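Long-range contacts in sulfoquinovosidase (PDB 5AEE), which hydrolyses sulfoquinovosyl diacylglycerides and simple sulfoquinovosides to release sulfoquinovose, which feeds bacterial sulfoglycolysis: residues A[37-42]-A[117-122]; A[90-95]-A[106-111]; A[100-105]-A[225-230]; A[144-149]-A[205-210]; A[630-635]-A[643-648]. The protein carries 1 engineered substitution. All coordinates share one frame; numbering follows the deposited sequence.

Contact 1. Residues A[37-42]-A[117-122]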
# COMPACT_ATOMS: atom_id res chain seq x y z
N PRO A 37 -19.69 28.37 5.16
CA PRO A 37 -20.32 27.37 4.32
C PRO A 37 -19.50 26.10 4.43
O PRO A 37 -18.40 26.17 4.85
CB PRO A 37 -20.28 27.99 2.90
CG PRO A 37 -19.32 29.11 2.96
CD PRO A 37 -19.15 29.51 4.40
N CYS A 38 -20.09 24.96 4.10
CA CYS A 38 -19.40 23.67 4.06
C CYS A 38 -19.05 23.25 2.64
O CYS A 38 -18.25 22.33 2.48
CB CYS A 38 -20.26 22.57 4.65
SG CYS A 38 -21.75 22.19 3.74
N LEU A 39 -19.61 23.94 1.64
CA LEU A 39 -19.52 23.61 0.23
C LEU A 39 -19.19 24.78 -0.68
O LEU A 39 -19.80 25.87 -0.63
CB LEU A 39 -20.82 23.02 -0.24
CG LEU A 39 -20.77 22.51 -1.68
CD1 LEU A 39 -19.76 21.35 -1.81
CD2 LEU A 39 -22.17 22.05 -2.09
N TRP A 40 -18.19 24.52 -1.51
CA TRP A 40 -17.73 25.32 -2.59
C TRP A 40 -17.74 24.47 -3.82
O TRP A 40 -17.39 23.27 -3.79
CB TRP A 40 -16.27 25.79 -2.37
CG TRP A 40 -16.02 26.81 -1.36
CD1 TRP A 40 -15.71 28.13 -1.59
CD2 TRP A 40 -15.97 26.62 0.06
NE1 TRP A 40 -15.54 28.77 -0.38
CE2 TRP A 40 -15.68 27.87 0.63
CE3 TRP A 40 -16.20 25.53 0.90
CZ2 TRP A 40 -15.59 28.04 2.01
CZ3 TRP A 40 -16.12 25.70 2.20
CH2 TRP A 40 -15.80 26.94 2.77
N ILE A 41 -18.09 25.08 -4.93
CA ILE A 41 -17.88 24.42 -6.21
C ILE A 41 -17.22 25.40 -7.17
O ILE A 41 -17.20 26.64 -6.97
CB ILE A 41 -19.19 23.86 -6.80
CG1 ILE A 41 -20.15 24.98 -7.24
CG2 ILE A 41 -19.86 22.90 -5.81
CD1 ILE A 41 -21.22 24.52 -8.19
N GLY A 42 -16.82 24.87 -8.29
CA GLY A 42 -16.17 25.69 -9.30
C GLY A 42 -15.63 24.87 -10.38
O GLY A 42 -16.22 23.83 -10.74
N ILE A 117 -15.07 20.42 -6.61
CA ILE A 117 -15.81 20.43 -5.35
C ILE A 117 -14.81 20.57 -4.19
O ILE A 117 -13.76 19.95 -4.18
CB ILE A 117 -16.68 19.12 -5.17
CG1 ILE A 117 -17.81 18.98 -6.22
CG2 ILE A 117 -17.27 19.02 -3.74
CD1 ILE A 117 -18.31 17.54 -6.33
N TRP A 118 -15.15 21.41 -3.23
CA TRP A 118 -14.45 21.44 -1.92
C TRP A 118 -15.55 21.27 -0.87
O TRP A 118 -16.51 22.07 -0.79
CB TRP A 118 -13.75 22.78 -1.69
CG TRP A 118 -12.71 23.15 -2.69
CD1 TRP A 118 -11.35 23.07 -2.50
CD2 TRP A 118 -12.90 23.73 -3.99
NE1 TRP A 118 -10.71 23.53 -3.59
CE2 TRP A 118 -11.61 23.93 -4.54
CE3 TRP A 118 -14.02 24.06 -4.76
CZ2 TRP A 118 -11.40 24.45 -5.81
CZ3 TRP A 118 -13.82 24.60 -6.03
CH2 TRP A 118 -12.52 24.79 -6.54
N LEU A 119 -15.41 20.25 -0.04
CA LEU A 119 -16.37 19.98 1.01
C LEU A 119 -15.65 19.97 2.31
O LEU A 119 -14.62 19.28 2.45
CB LEU A 119 -16.99 18.60 0.82
CG LEU A 119 -18.05 18.16 1.83
CD1 LEU A 119 -19.29 19.00 1.69
CD2 LEU A 119 -18.45 16.71 1.51
N ARG A 120 -16.17 20.74 3.26
CA ARG A 120 -15.65 20.75 4.62
C ARG A 120 -16.41 19.89 5.57
O ARG A 120 -17.64 19.96 5.65
CB ARG A 120 -15.62 22.18 5.14
CG ARG A 120 -14.52 22.96 4.47
CD ARG A 120 -14.31 24.29 5.17
NE ARG A 120 -13.35 25.04 4.46
CZ ARG A 120 -13.08 26.32 4.69
NH1 ARG A 120 -13.73 26.98 5.65
NH2 ARG A 120 -12.19 26.89 3.98
N LEU A 121 -15.69 19.10 6.34
CA LEU A 121 -16.26 18.33 7.36
C LEU A 121 -15.84 18.93 8.66
O LEU A 121 -14.72 19.32 8.82
CB LEU A 121 -15.75 16.88 7.27
CG LEU A 121 -15.91 16.16 5.96
CD1 LEU A 121 -15.21 14.81 6.03
CD2 LEU A 121 -17.36 15.95 5.65
N ALA A 122 -16.75 18.98 9.63
CA ALA A 122 -16.38 19.44 10.99
C ALA A 122 -15.30 18.57 11.64
O ALA A 122 -15.24 17.36 11.43
CB ALA A 122 -17.62 19.45 11.88
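Trp40 and Arg120 both turn their CG atoms opposite the carbonyl carbon (chi1 -72° in each), and the arginine chain then runs extended to NE, which brings its guanidinium up to the benzene end of the indole. Trp40 CH2 sits above the centre of that group, 3.4 Å from Arg120 CZ, with the two planes 44° apart. The aliphatic chain can rest on the indole, CD on Trp40 CZ3, while the charged head reaches on to its acidic partner. On the same face Trp118 aims its ring edge at the neighbouring strand, CE3 lying 3.7 Å from Trp40 CB. Three backbone bonds join the antiparallel strands, the straightest from Trp118 N to Trp40 O (177°). The opposite face is aliphatic: Leu39 CD1 meets Ile117 CG2 at 3.9 Å, branched side chains that fill a buried layer. Arg120 finds its charge partner in Glu214 on strand 212-217, which flanks 116-122, while strand 54-75 borders 39-51 on its other side and Leu107 of strand 103-109 packs against Leu39.

Contact 2. Residues A[90-95]-A[106-111]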
# COMPACT_ATOMS: atom_id res chain seq x y z
N SER A 90 -25.16 26.12 -8.58
CA SER A 90 -25.85 25.33 -7.61
C SER A 90 -25.36 23.89 -7.64
O SER A 90 -24.70 23.49 -8.59
CB SER A 90 -27.36 25.37 -7.88
OG SER A 90 -27.64 24.66 -9.07
N ALA A 91 -25.64 23.18 -6.56
CA ALA A 91 -25.37 21.75 -6.40
C ALA A 91 -26.40 21.23 -5.44
O ALA A 91 -27.01 22.01 -4.72
CB ALA A 91 -23.99 21.53 -5.79
N THR A 92 -26.59 19.91 -5.46
CA THR A 92 -27.51 19.22 -4.58
C THR A 92 -26.72 18.24 -3.78
O THR A 92 -25.81 17.61 -4.30
CB THR A 92 -28.62 18.45 -5.36
OG1 THR A 92 -28.00 17.59 -6.32
CG2 THR A 92 -29.51 19.41 -6.10
N LEU A 93 -27.06 18.16 -2.50
CA LEU A 93 -26.53 17.18 -1.57
C LEU A 93 -27.71 16.39 -1.02
O LEU A 93 -28.61 16.98 -0.37
CB LEU A 93 -25.78 17.88 -0.42
CG LEU A 93 -25.44 17.02 0.78
CD1 LEU A 93 -24.50 15.91 0.40
CD2 LEU A 93 -24.88 17.89 1.91
N ASN A 94 -27.71 15.09 -1.27
CA ASN A 94 -28.61 14.18 -0.64
C ASN A 94 -27.95 13.54 0.56
O ASN A 94 -26.87 12.98 0.46
CB ASN A 94 -29.02 13.10 -1.60
CG ASN A 94 -30.31 12.42 -1.15
OD1 ASN A 94 -31.37 13.06 -1.05
ND2 ASN A 94 -30.21 11.15 -0.83
N ILE A 95 -28.62 13.61 1.70
CA ILE A 95 -28.20 12.98 2.95
C ILE A 95 -29.17 11.84 3.26
O ILE A 95 -30.38 12.04 3.38
CB ILE A 95 -28.22 13.95 4.12
CG1 ILE A 95 -27.35 15.17 3.81
CG2 ILE A 95 -27.75 13.25 5.40
CD1 ILE A 95 -27.51 16.32 4.77
N GLU A 106 -24.48 12.23 -1.07
CA GLU A 106 -24.34 12.27 -2.51
C GLU A 106 -24.38 13.69 -2.95
O GLU A 106 -25.38 14.36 -2.74
CB GLU A 106 -25.46 11.51 -3.16
CG GLU A 106 -25.30 10.02 -2.90
CD GLU A 106 -26.59 9.25 -3.09
OE1 GLU A 106 -27.67 9.75 -2.74
OE2 GLU A 106 -26.49 8.14 -3.60
N LEU A 107 -23.30 14.14 -3.58
CA LEU A 107 -23.20 15.47 -4.12
C LEU A 107 -23.22 15.44 -5.63
O LEU A 107 -22.55 14.62 -6.25
CB LEU A 107 -21.90 16.08 -3.70
CG LEU A 107 -22.04 17.11 -2.63
CD1 LEU A 107 -20.64 17.31 -2.02
CD2 LEU A 107 -22.63 18.39 -3.21
N GLN A 108 -23.96 16.37 -6.21
CA GLN A 108 -24.05 16.53 -7.66
C GLN A 108 -24.19 18.02 -8.00
O GLN A 108 -25.17 18.69 -7.68
CB GLN A 108 -25.23 15.71 -8.21
CG GLN A 108 -25.54 15.95 -9.66
CD GLN A 108 -24.44 15.45 -10.57
OE1 GLN A 108 -24.28 14.22 -10.73
NE2 GLN A 108 -23.69 16.40 -11.20
N ASN A 109 -23.17 18.52 -8.65
CA ASN A 109 -23.17 19.88 -9.13
C ASN A 109 -24.09 20.03 -10.32
O ASN A 109 -24.42 19.05 -10.95
CB ASN A 109 -21.79 20.33 -9.57
CG ASN A 109 -20.80 20.35 -8.46
OD1 ASN A 109 -21.13 20.20 -7.29
ND2 ASN A 109 -19.57 20.56 -8.84
N ASP A 110 -24.49 21.29 -10.57
CA ASP A 110 -25.47 21.68 -11.55
C ASP A 110 -25.15 21.12 -12.91
O ASP A 110 -26.02 20.52 -13.55
CB ASP A 110 -25.70 23.23 -11.60
CG ASP A 110 -24.40 24.06 -11.57
OD1 ASP A 110 -23.31 23.46 -11.66
OD2 ASP A 110 -24.43 25.33 -11.45
N ASN A 111 -23.91 21.21 -13.33
CA ASN A 111 -23.53 20.75 -14.67
C ASN A 111 -22.05 20.38 -14.70
O ASN A 111 -21.29 20.75 -13.79
CB ASN A 111 -23.83 21.86 -15.68
CG ASN A 111 -23.03 23.10 -15.40
OD1 ASN A 111 -21.82 23.06 -15.47
ND2 ASN A 111 -23.69 24.17 -15.02
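The carboxylate of Asp110 presents a face rather than an edge to Ser90: Ser90 N reaches Asp110 OD2 at 3.1 Å from well above the carboxylate plane. In return Asp110 N binds Ser90 O, and Ser90 OG rests against Asp110 CB. Asp110 can fold back in this way because its CG stands between backbone N and carbonyl carbon (chi1 45°). At the other end the Glu106 carboxylate lies alongside the Asn94 side chain, pointing the same way. Between them the amide of Gln108 turns along its own strand, and NE2 gives a bond to Asn109 O (2.8 Å, 170°) that lies almost in the amide plane and on a carbonyl lone pair.

This is the beta hairpin of strands 90-97 and 103-109. Thr92 and Gln108 form a hydrogen-bonded pair, Thr92 N to Gln108 O at 2.9 Å, and Thr92 OG1 adds a weak bond to the same oxygen. Asn94 and Glu106 make the next such pair. The alternate residues are apolar except Asn109: Leu93 CD1 lies 4.1 Å from Leu107 CG, and the small Ala91 CB touches Asn109 OD1 at 3.5 Å.

Asn109 ND2 donates to His114 O, and Asp110 OD1 is bonded to His114 ND1. The hairpin thus has a polar, partly exposed face and a largely apolar inner one, where buried Asn109 OD1 has no polar partner in the model, probably at some cost.

Contact 3. Residues A[100-105]-A[225-230]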
# COMPACT_ATOMS: atom_id res chain seq x y z
N GLN A 100 -26.74 -0.49 4.38
CA GLN A 100 -26.23 -1.04 5.64
C GLN A 100 -26.32 -0.04 6.79
O GLN A 100 -25.80 -0.29 7.88
CB GLN A 100 -24.78 -1.54 5.43
CG GLN A 100 -24.63 -2.78 4.51
CD GLN A 100 -24.82 -2.51 3.00
OE1 GLN A 100 -24.87 -1.36 2.54
NE2 GLN A 100 -24.93 -3.57 2.22
N GLY A 101 -27.02 1.08 6.56
CA GLY A 101 -27.15 2.14 7.56
C GLY A 101 -25.95 3.09 7.69
O GLY A 101 -25.88 3.87 8.65
N ARG A 102 -25.02 3.07 6.73
CA ARG A 102 -23.90 4.04 6.77
C ARG A 102 -24.43 5.41 6.38
O ARG A 102 -25.34 5.49 5.60
CB ARG A 102 -22.83 3.64 5.80
CG ARG A 102 -22.34 2.24 6.02
CD ARG A 102 -21.16 2.04 5.11
NE ARG A 102 -20.81 0.63 5.15
CZ ARG A 102 -21.25 -0.31 4.34
NH1 ARG A 102 -22.12 -0.07 3.37
NH2 ARG A 102 -20.83 -1.55 4.53
N LEU A 103 -23.84 6.47 6.91
CA LEU A 103 -24.22 7.81 6.48
C LEU A 103 -23.73 7.96 5.03
O LEU A 103 -22.56 7.67 4.73
CB LEU A 103 -23.60 8.85 7.36
CG LEU A 103 -23.73 10.30 6.88
CD1 LEU A 103 -25.18 10.72 6.93
CD2 LEU A 103 -22.88 11.15 7.81
N LEU A 104 -24.62 8.39 4.16
CA LEU A 104 -24.37 8.53 2.72
C LEU A 104 -24.63 9.96 2.31
O LEU A 104 -25.76 10.50 2.51
CB LEU A 104 -25.30 7.61 1.94
CG LEU A 104 -25.20 7.69 0.39
CD1 LEU A 104 -23.78 7.33 -0.04
CD2 LEU A 104 -26.24 6.78 -0.23
N LEU A 105 -23.60 10.60 1.74
CA LEU A 105 -23.72 11.90 1.20
C LEU A 105 -23.52 11.75 -0.29
O LEU A 105 -22.49 11.23 -0.74
CB LEU A 105 -22.66 12.86 1.81
CG LEU A 105 -22.57 12.90 3.34
CD1 LEU A 105 -21.57 13.97 3.76
CD2 LEU A 105 -23.97 13.13 3.93
N ARG A 225 -19.38 8.00 2.21
CA ARG A 225 -20.01 7.16 3.21
C ARG A 225 -19.27 7.29 4.50
O ARG A 225 -18.04 7.39 4.50
CB ARG A 225 -19.90 5.69 2.82
CG ARG A 225 -20.60 5.36 1.56
CD ARG A 225 -20.53 3.88 1.29
NE ARG A 225 -21.76 3.48 0.63
CZ ARG A 225 -22.05 3.70 -0.65
NH1 ARG A 225 -21.18 4.31 -1.45
NH2 ARG A 225 -23.22 3.31 -1.14
N PHE A 226 -19.98 7.19 5.62
CA PHE A 226 -19.35 7.18 6.94
C PHE A 226 -19.95 6.10 7.80
O PHE A 226 -21.14 5.77 7.69
CB PHE A 226 -19.57 8.47 7.69
CG PHE A 226 -19.18 9.69 6.97
CD1 PHE A 226 -19.97 10.18 5.92
CD2 PHE A 226 -18.08 10.43 7.42
CE1 PHE A 226 -19.60 11.38 5.31
CE2 PHE A 226 -17.74 11.62 6.82
CZ PHE A 226 -18.50 12.08 5.74
N GLU A 227 -19.15 5.57 8.69
CA GLU A 227 -19.60 4.68 9.68
C GLU A 227 -18.82 4.94 10.96
O GLU A 227 -17.65 5.36 10.92
CB GLU A 227 -19.39 3.25 9.15
CG GLU A 227 -20.55 2.42 9.39
CD GLU A 227 -20.43 1.00 8.95
OE1 GLU A 227 -19.61 0.63 8.08
OE2 GLU A 227 -21.25 0.24 9.50
N CYS A 228 -19.50 4.76 12.10
CA CYS A 228 -18.92 4.92 13.43
C CYS A 228 -18.79 3.57 14.10
O CYS A 228 -19.30 2.56 13.61
CB CYS A 228 -19.77 5.81 14.27
SG CYS A 228 -19.92 7.48 13.63
N ALA A 229 -18.01 3.54 15.18
CA ALA A 229 -17.96 2.40 16.05
C ALA A 229 -17.42 2.83 17.37
O ALA A 229 -16.88 3.92 17.52
CB ALA A 229 -17.06 1.31 15.48
N ASP A 230 -17.50 1.93 18.34
CA ASP A 230 -17.10 2.24 19.70
C ASP A 230 -15.63 1.96 19.95
O ASP A 230 -15.08 2.52 20.89
CB ASP A 230 -17.96 1.50 20.70
CG ASP A 230 -19.42 1.93 20.64
OD1 ASP A 230 -19.74 3.09 20.28
OD2 ASP A 230 -20.25 1.10 20.99
O HOH W 1 -19.45 -1.69 7.07
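Arg102 and Glu227 meet with their flat ends almost perpendicular, guanidinium and carboxylate planes 89° apart, beside an antiparallel pairing of strands 103-109 and 221-228 in the N-terminal beta domain of this GH31 enzyme. Arg102 NE reaches Glu227 OE1 at 3.2 Å in a salt bridge, approaching from above the carboxylate plane, and the bond is also bent (143°). The arginine is extended from CG to NE, and its CG lies against Glu227 CD.

Leu104 and Arg225 instead run side by side. Leu104 CD1 sits over the centre of the Arg225 guanidinium, 4.1 Å from CZ, an apolar methyl against a flat cationic face. The two arginines are neighbours, yet Asp98 bridges to both and Asp198 to Arg225, which probably offsets their mutual charge.

On the other face Leu103 lies alongside Phe226, its CD2 3.6 Å from Phe226 CD1, while Leu105 crosses the ring obliquely to bring CD1 equally near CE1. Such broad hydrophobic groups suit a buried layer, which Ile29 of strand 27-32 extends. Leu103 and Phe226 also exchange two backbone bonds. Tyr194 OH binds Glu227 OE1 as well, and a water that donates to that same oxygen accepts from Arg102 NH2 at 2.9 Å.

Contact 4. Residues A[144-149]-A[205-210]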
# COMPACT_ATOMS: atom_id res chain seq x y z
N LYS A 144 -1.68 18.30 7.86
CA LYS A 144 -1.12 18.43 6.50
C LYS A 144 -2.16 18.09 5.48
O LYS A 144 -3.04 17.32 5.78
CB LYS A 144 0.03 17.43 6.27
CG LYS A 144 1.16 17.56 7.25
CD LYS A 144 2.04 18.71 6.87
CE LYS A 144 3.31 18.30 6.10
NZ LYS A 144 4.09 19.51 5.68
N PRO A 145 -1.98 18.55 4.22
CA PRO A 145 -2.78 18.09 3.07
C PRO A 145 -2.13 16.86 2.38
O PRO A 145 -0.91 16.76 2.30
CB PRO A 145 -2.72 19.29 2.14
CG PRO A 145 -1.40 19.89 2.42
CD PRO A 145 -1.06 19.63 3.85
N PHE A 146 -2.96 15.97 1.91
CA PHE A 146 -2.56 14.83 1.14
C PHE A 146 -3.33 14.78 -0.19
O PHE A 146 -4.51 14.33 -0.23
CB PHE A 146 -2.77 13.59 1.96
CG PHE A 146 -1.89 13.52 3.12
CD1 PHE A 146 -2.22 14.18 4.30
CD2 PHE A 146 -0.68 12.82 3.05
CE1 PHE A 146 -1.37 14.16 5.35
CE2 PHE A 146 0.17 12.81 4.12
CZ PHE A 146 -0.17 13.49 5.27
N PRO A 147 -2.66 15.23 -1.29
CA PRO A 147 -3.03 14.92 -2.66
C PRO A 147 -3.10 13.39 -2.81
O PRO A 147 -2.29 12.73 -2.21
CB PRO A 147 -1.85 15.47 -3.47
CG PRO A 147 -1.25 16.55 -2.65
CD PRO A 147 -1.46 16.10 -1.22
N LEU A 148 -4.10 12.89 -3.50
CA LEU A 148 -4.35 11.45 -3.64
C LEU A 148 -4.35 11.12 -5.14
O LEU A 148 -5.36 11.24 -5.85
CB LEU A 148 -5.68 11.08 -3.02
CG LEU A 148 -5.84 11.39 -1.52
CD1 LEU A 148 -7.24 11.06 -1.02
CD2 LEU A 148 -4.80 10.69 -0.67
N TRP A 149 -3.16 10.75 -5.60
CA TRP A 149 -2.94 10.46 -7.01
C TRP A 149 -1.93 9.38 -7.06
O TRP A 149 -0.81 9.61 -6.66
CB TRP A 149 -2.45 11.70 -7.77
CG TRP A 149 -2.38 11.50 -9.29
CD1 TRP A 149 -1.25 11.25 -10.00
CD2 TRP A 149 -3.46 11.52 -10.25
NE1 TRP A 149 -1.55 11.11 -11.31
CE2 TRP A 149 -2.89 11.30 -11.50
CE3 TRP A 149 -4.84 11.73 -10.16
CZ2 TRP A 149 -3.63 11.31 -12.70
CZ3 TRP A 149 -5.59 11.71 -11.34
CH2 TRP A 149 -4.99 11.49 -12.60
N PHE A 205 -7.05 15.60 0.20
CA PHE A 205 -7.61 15.59 1.57
C PHE A 205 -6.77 16.43 2.49
O PHE A 205 -5.62 16.08 2.79
CB PHE A 205 -7.71 14.19 2.10
CG PHE A 205 -8.87 13.41 1.57
CD1 PHE A 205 -9.55 13.78 0.41
CD2 PHE A 205 -9.23 12.21 2.19
CE1 PHE A 205 -10.58 13.02 -0.06
CE2 PHE A 205 -10.28 11.45 1.72
CZ PHE A 205 -10.94 11.84 0.60
N ASP A 206 -7.32 17.58 2.84
CA ASP A 206 -6.63 18.56 3.68
C ASP A 206 -6.98 18.44 5.17
O ASP A 206 -8.13 18.74 5.59
CB ASP A 206 -6.94 19.97 3.23
CG ASP A 206 -5.96 20.97 3.81
OD1 ASP A 206 -5.22 20.65 4.76
OD2 ASP A 206 -5.93 22.10 3.30
N PHE A 207 -5.97 18.02 5.95
CA PHE A 207 -6.14 17.77 7.36
C PHE A 207 -5.44 18.81 8.20
O PHE A 207 -5.16 18.59 9.41
CB PHE A 207 -5.70 16.35 7.75
CG PHE A 207 -6.47 15.29 7.03
CD1 PHE A 207 -7.86 15.15 7.23
CD2 PHE A 207 -5.83 14.37 6.22
CE1 PHE A 207 -8.57 14.15 6.60
CE2 PHE A 207 -6.56 13.40 5.56
CZ PHE A 207 -7.93 13.28 5.76
N SER A 208 -5.29 19.99 7.65
CA SER A 208 -4.46 20.94 8.37
C SER A 208 -5.22 21.99 9.17
O SER A 208 -4.60 22.60 10.00
CB SER A 208 -3.43 21.56 7.45
OG SER A 208 -4.10 22.19 6.43
N ALA A 209 -6.50 22.21 8.93
CA ALA A 209 -7.22 23.23 9.70
C ALA A 209 -7.70 22.54 10.98
O ALA A 209 -8.27 21.45 10.90
CB ALA A 209 -8.40 23.81 8.91
N PRO A 210 -7.48 23.17 12.15
CA PRO A 210 -7.96 22.63 13.42
C PRO A 210 -9.47 22.36 13.49
O PRO A 210 -9.83 21.41 14.14
CB PRO A 210 -7.59 23.73 14.43
CG PRO A 210 -6.49 24.41 13.78
CD PRO A 210 -6.84 24.48 12.36
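Strand 145-148 is a short outer strand that pairs antiparallel with strand 203-209, and Phe146 and Leu148 add aromatic and aliphatic bulk beside Phe205. Leu148 CD1 stands directly over the Phe205 ring, 3.7 Å from the centroid and 7° off the normal, a CH-pi contact in which the methyl meets all six carbons almost evenly. Leucine suits this place because its branch projects one methyl well beyond the backbone. Phe146 and Phe207 cross at about a right angle, Phe146 CD1 lying 4.1 Å from Phe207 CD2.

The backbone pairs Phe146 with Phe205, through Phe146 N to Phe205 O (2.8 Å) and Phe205 N to Phe146 O. Phe207 N bonds Lys144 O at 3.0 Å. Further along, Asp206 forms an Asx turn: OD1 accepts Ser208 N at 3.0 Å and also the Ser208 hydroxyl OG, on its syn side, at 2.5 Å. Pro145 CB packs on Asp206 OD1 at 3.9 Å. Tyr177 binds Pro145 O and meets the Phe146 ring edge-to-face; Cys132 of strand 129-133 touches both Phe205 and Phe207.

Contact 5. Residues A[630-635]-A[643-648]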
# COMPACT_ATOMS: atom_id res chain seq x y z
N LEU A 630 6.75 1.80 25.64
CA LEU A 630 5.93 0.65 26.06
C LEU A 630 4.69 1.20 26.73
O LEU A 630 4.79 1.96 27.72
CB LEU A 630 6.67 -0.30 27.00
CG LEU A 630 7.89 -1.01 26.43
CD1 LEU A 630 8.58 -1.78 27.56
CD2 LEU A 630 7.40 -1.98 25.37
N PRO A 631 3.51 0.87 26.20
CA PRO A 631 2.33 1.25 26.94
C PRO A 631 2.21 0.43 28.25
O PRO A 631 3.00 -0.50 28.48
CB PRO A 631 1.19 0.88 25.97
CG PRO A 631 1.68 -0.32 25.25
CD PRO A 631 3.21 -0.19 25.22
N GLU A 632 1.26 0.77 29.10
CA GLU A 632 1.18 0.10 30.44
C GLU A 632 0.70 -1.35 30.28
O GLU A 632 -0.42 -1.59 29.93
CB GLU A 632 0.30 0.83 31.45
CG GLU A 632 0.52 0.34 32.89
CD GLU A 632 1.95 0.59 33.40
OE1 GLU A 632 2.27 1.75 33.78
OE2 GLU A 632 2.76 -0.35 33.41
N ASP A 633 1.61 -2.28 30.49
CA ASP A 633 1.32 -3.68 30.44
C ASP A 633 2.54 -4.35 31.05
O ASP A 633 3.55 -3.68 31.24
CB ASP A 633 1.13 -4.14 28.98
CG ASP A 633 0.18 -5.28 28.86
OD1 ASP A 633 0.22 -6.13 29.78
OD2 ASP A 633 -0.62 -5.33 27.90
N ASN A 634 2.45 -5.65 31.31
CA ASN A 634 3.65 -6.45 31.64
C ASN A 634 4.29 -7.03 30.40
O ASN A 634 3.77 -8.00 29.79
CB ASN A 634 3.31 -7.56 32.63
CG ASN A 634 2.63 -7.00 33.89
OD1 ASN A 634 1.57 -7.44 34.26
ND2 ASN A 634 3.18 -5.98 34.46
N TRP A 635 5.47 -6.50 30.09
CA TRP A 635 6.20 -6.80 28.87
C TRP A 635 7.40 -7.63 29.25
O TRP A 635 8.01 -7.47 30.34
CB TRP A 635 6.69 -5.50 28.21
CG TRP A 635 5.56 -4.67 27.70
CD1 TRP A 635 5.09 -3.49 28.24
CD2 TRP A 635 4.74 -4.96 26.57
NE1 TRP A 635 4.01 -3.04 27.51
CE2 TRP A 635 3.81 -3.90 26.45
CE3 TRP A 635 4.74 -5.97 25.59
CZ2 TRP A 635 2.86 -3.87 25.43
CZ3 TRP A 635 3.77 -5.93 24.57
CH2 TRP A 635 2.84 -4.91 24.51
N ALA A 643 11.90 -8.33 32.32
CA ALA A 643 10.59 -7.74 32.51
C ALA A 643 10.67 -6.25 32.52
O ALA A 643 11.67 -5.67 32.97
CB ALA A 643 9.93 -8.23 33.79
N PHE A 644 9.58 -5.65 32.02
CA PHE A 644 9.44 -4.22 31.81
C PHE A 644 7.98 -3.87 32.02
O PHE A 644 7.11 -4.69 31.77
CB PHE A 644 9.82 -3.79 30.35
CG PHE A 644 11.25 -3.81 30.07
CD1 PHE A 644 11.87 -4.98 29.71
CD2 PHE A 644 12.00 -2.65 30.16
CE1 PHE A 644 13.25 -4.99 29.43
CE2 PHE A 644 13.35 -2.65 29.90
CZ PHE A 644 13.97 -3.81 29.52
N ARG A 645 7.75 -2.65 32.44
CA ARG A 645 6.43 -2.06 32.61
C ARG A 645 6.42 -0.85 31.68
O ARG A 645 7.36 -0.59 30.98
CB ARG A 645 6.24 -1.64 34.08
CG ARG A 645 5.64 -2.72 34.99
CD ARG A 645 6.60 -3.86 35.42
NE ARG A 645 7.52 -3.54 36.54
CZ ARG A 645 8.31 -4.42 37.17
NH1 ARG A 645 8.31 -5.71 36.86
NH2 ARG A 645 9.11 -3.99 38.16
N GLY A 646 5.32 -0.11 31.65
CA GLY A 646 5.16 0.92 30.63
C GLY A 646 6.09 2.11 30.81
O GLY A 646 6.74 2.29 31.85
N GLY A 647 6.15 2.93 29.76
CA GLY A 647 6.90 4.18 29.77
C GLY A 647 7.98 4.11 28.72
O GLY A 647 8.18 3.07 28.08
N GLU A 648 8.61 5.25 28.50
CA GLU A 648 9.69 5.33 27.48
C GLU A 648 10.90 4.50 27.96
O GLU A 648 11.28 4.54 29.13
CB GLU A 648 10.09 6.78 27.17
CG GLU A 648 10.77 6.91 25.81
CD GLU A 648 9.83 6.86 24.59
OE1 GLU A 648 8.60 6.90 24.71
OE2 GLU A 648 10.34 6.82 23.46
O HOH W 2 5.16 1.99 34.38
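Leu630 O accepts the amide of Gly647 at 2.6 Å, a short and nearly straight bond (168°), and Leu630 N returns the pairing to Gly647 O. The contact lies in the C-terminal beta domain, where an antiparallel link at Leu630 and Gly647 and a second one at Trp635 and Phe644 are separated by loops and a register shift of two residues.

Between the two links Glu632 adds a side-chain bond. Its chain bends at chi2 (63°), bringing OE2 to the backbone N of Gly646 at 3.1 Å, with the N-H above the carboxylate plane. The length of a glutamate lets a side-chain oxygen serve as acceptor where the two ladders are interrupted. Gly646 CA lies close to Leu630 O, and a CB at this glycine would clash with Glu632 CA and Pro631 O. Gly647 has a positive phi (118°), and at its backbone angles a side chain would press on the preceding carbonyl oxygen.

Trp635 is held by its own segment: NE1 donates in the ring plane to the loop residue Pro631, at O, over 2.9 Å. Leu630 CD2 lies over one face of the indole and Asp633 CB over the opposite one. Asp633 itself is held by Arg663 and Tyr594, while Phe661 of strand 660-663 meets Phe644 edge-to-face. Across the contact Leu630 CD1 packs on Phe644 CB at 3.7 Å, and water 2 donates to both Glu632 OE1 and Gly646 O, 3.0 Å from each.

How the contacts relate
Contacts 1 to 4 belong to the N-terminal beta domain, and contact 5 to the C-terminal beta domain, at least 34 Å away between centres. Contacts 2 and 3 share strand 103-109, pairing it with 90-97 on one side and 221-228 on the other, their centres about 19 Å apart. Contact 1 packs on contact 2, centres about 11 Å apart, through Ile41 and Ile117 on Asn109, and touches contact 3 where Leu121 meets Phe226. Contacts 1 and 4 have centres about 14 Å apart and do not touch. Contact 2 falls within the chain span of contact 1, and contact 4 within that of contact 3, so residues distant in sequence build one layered domain.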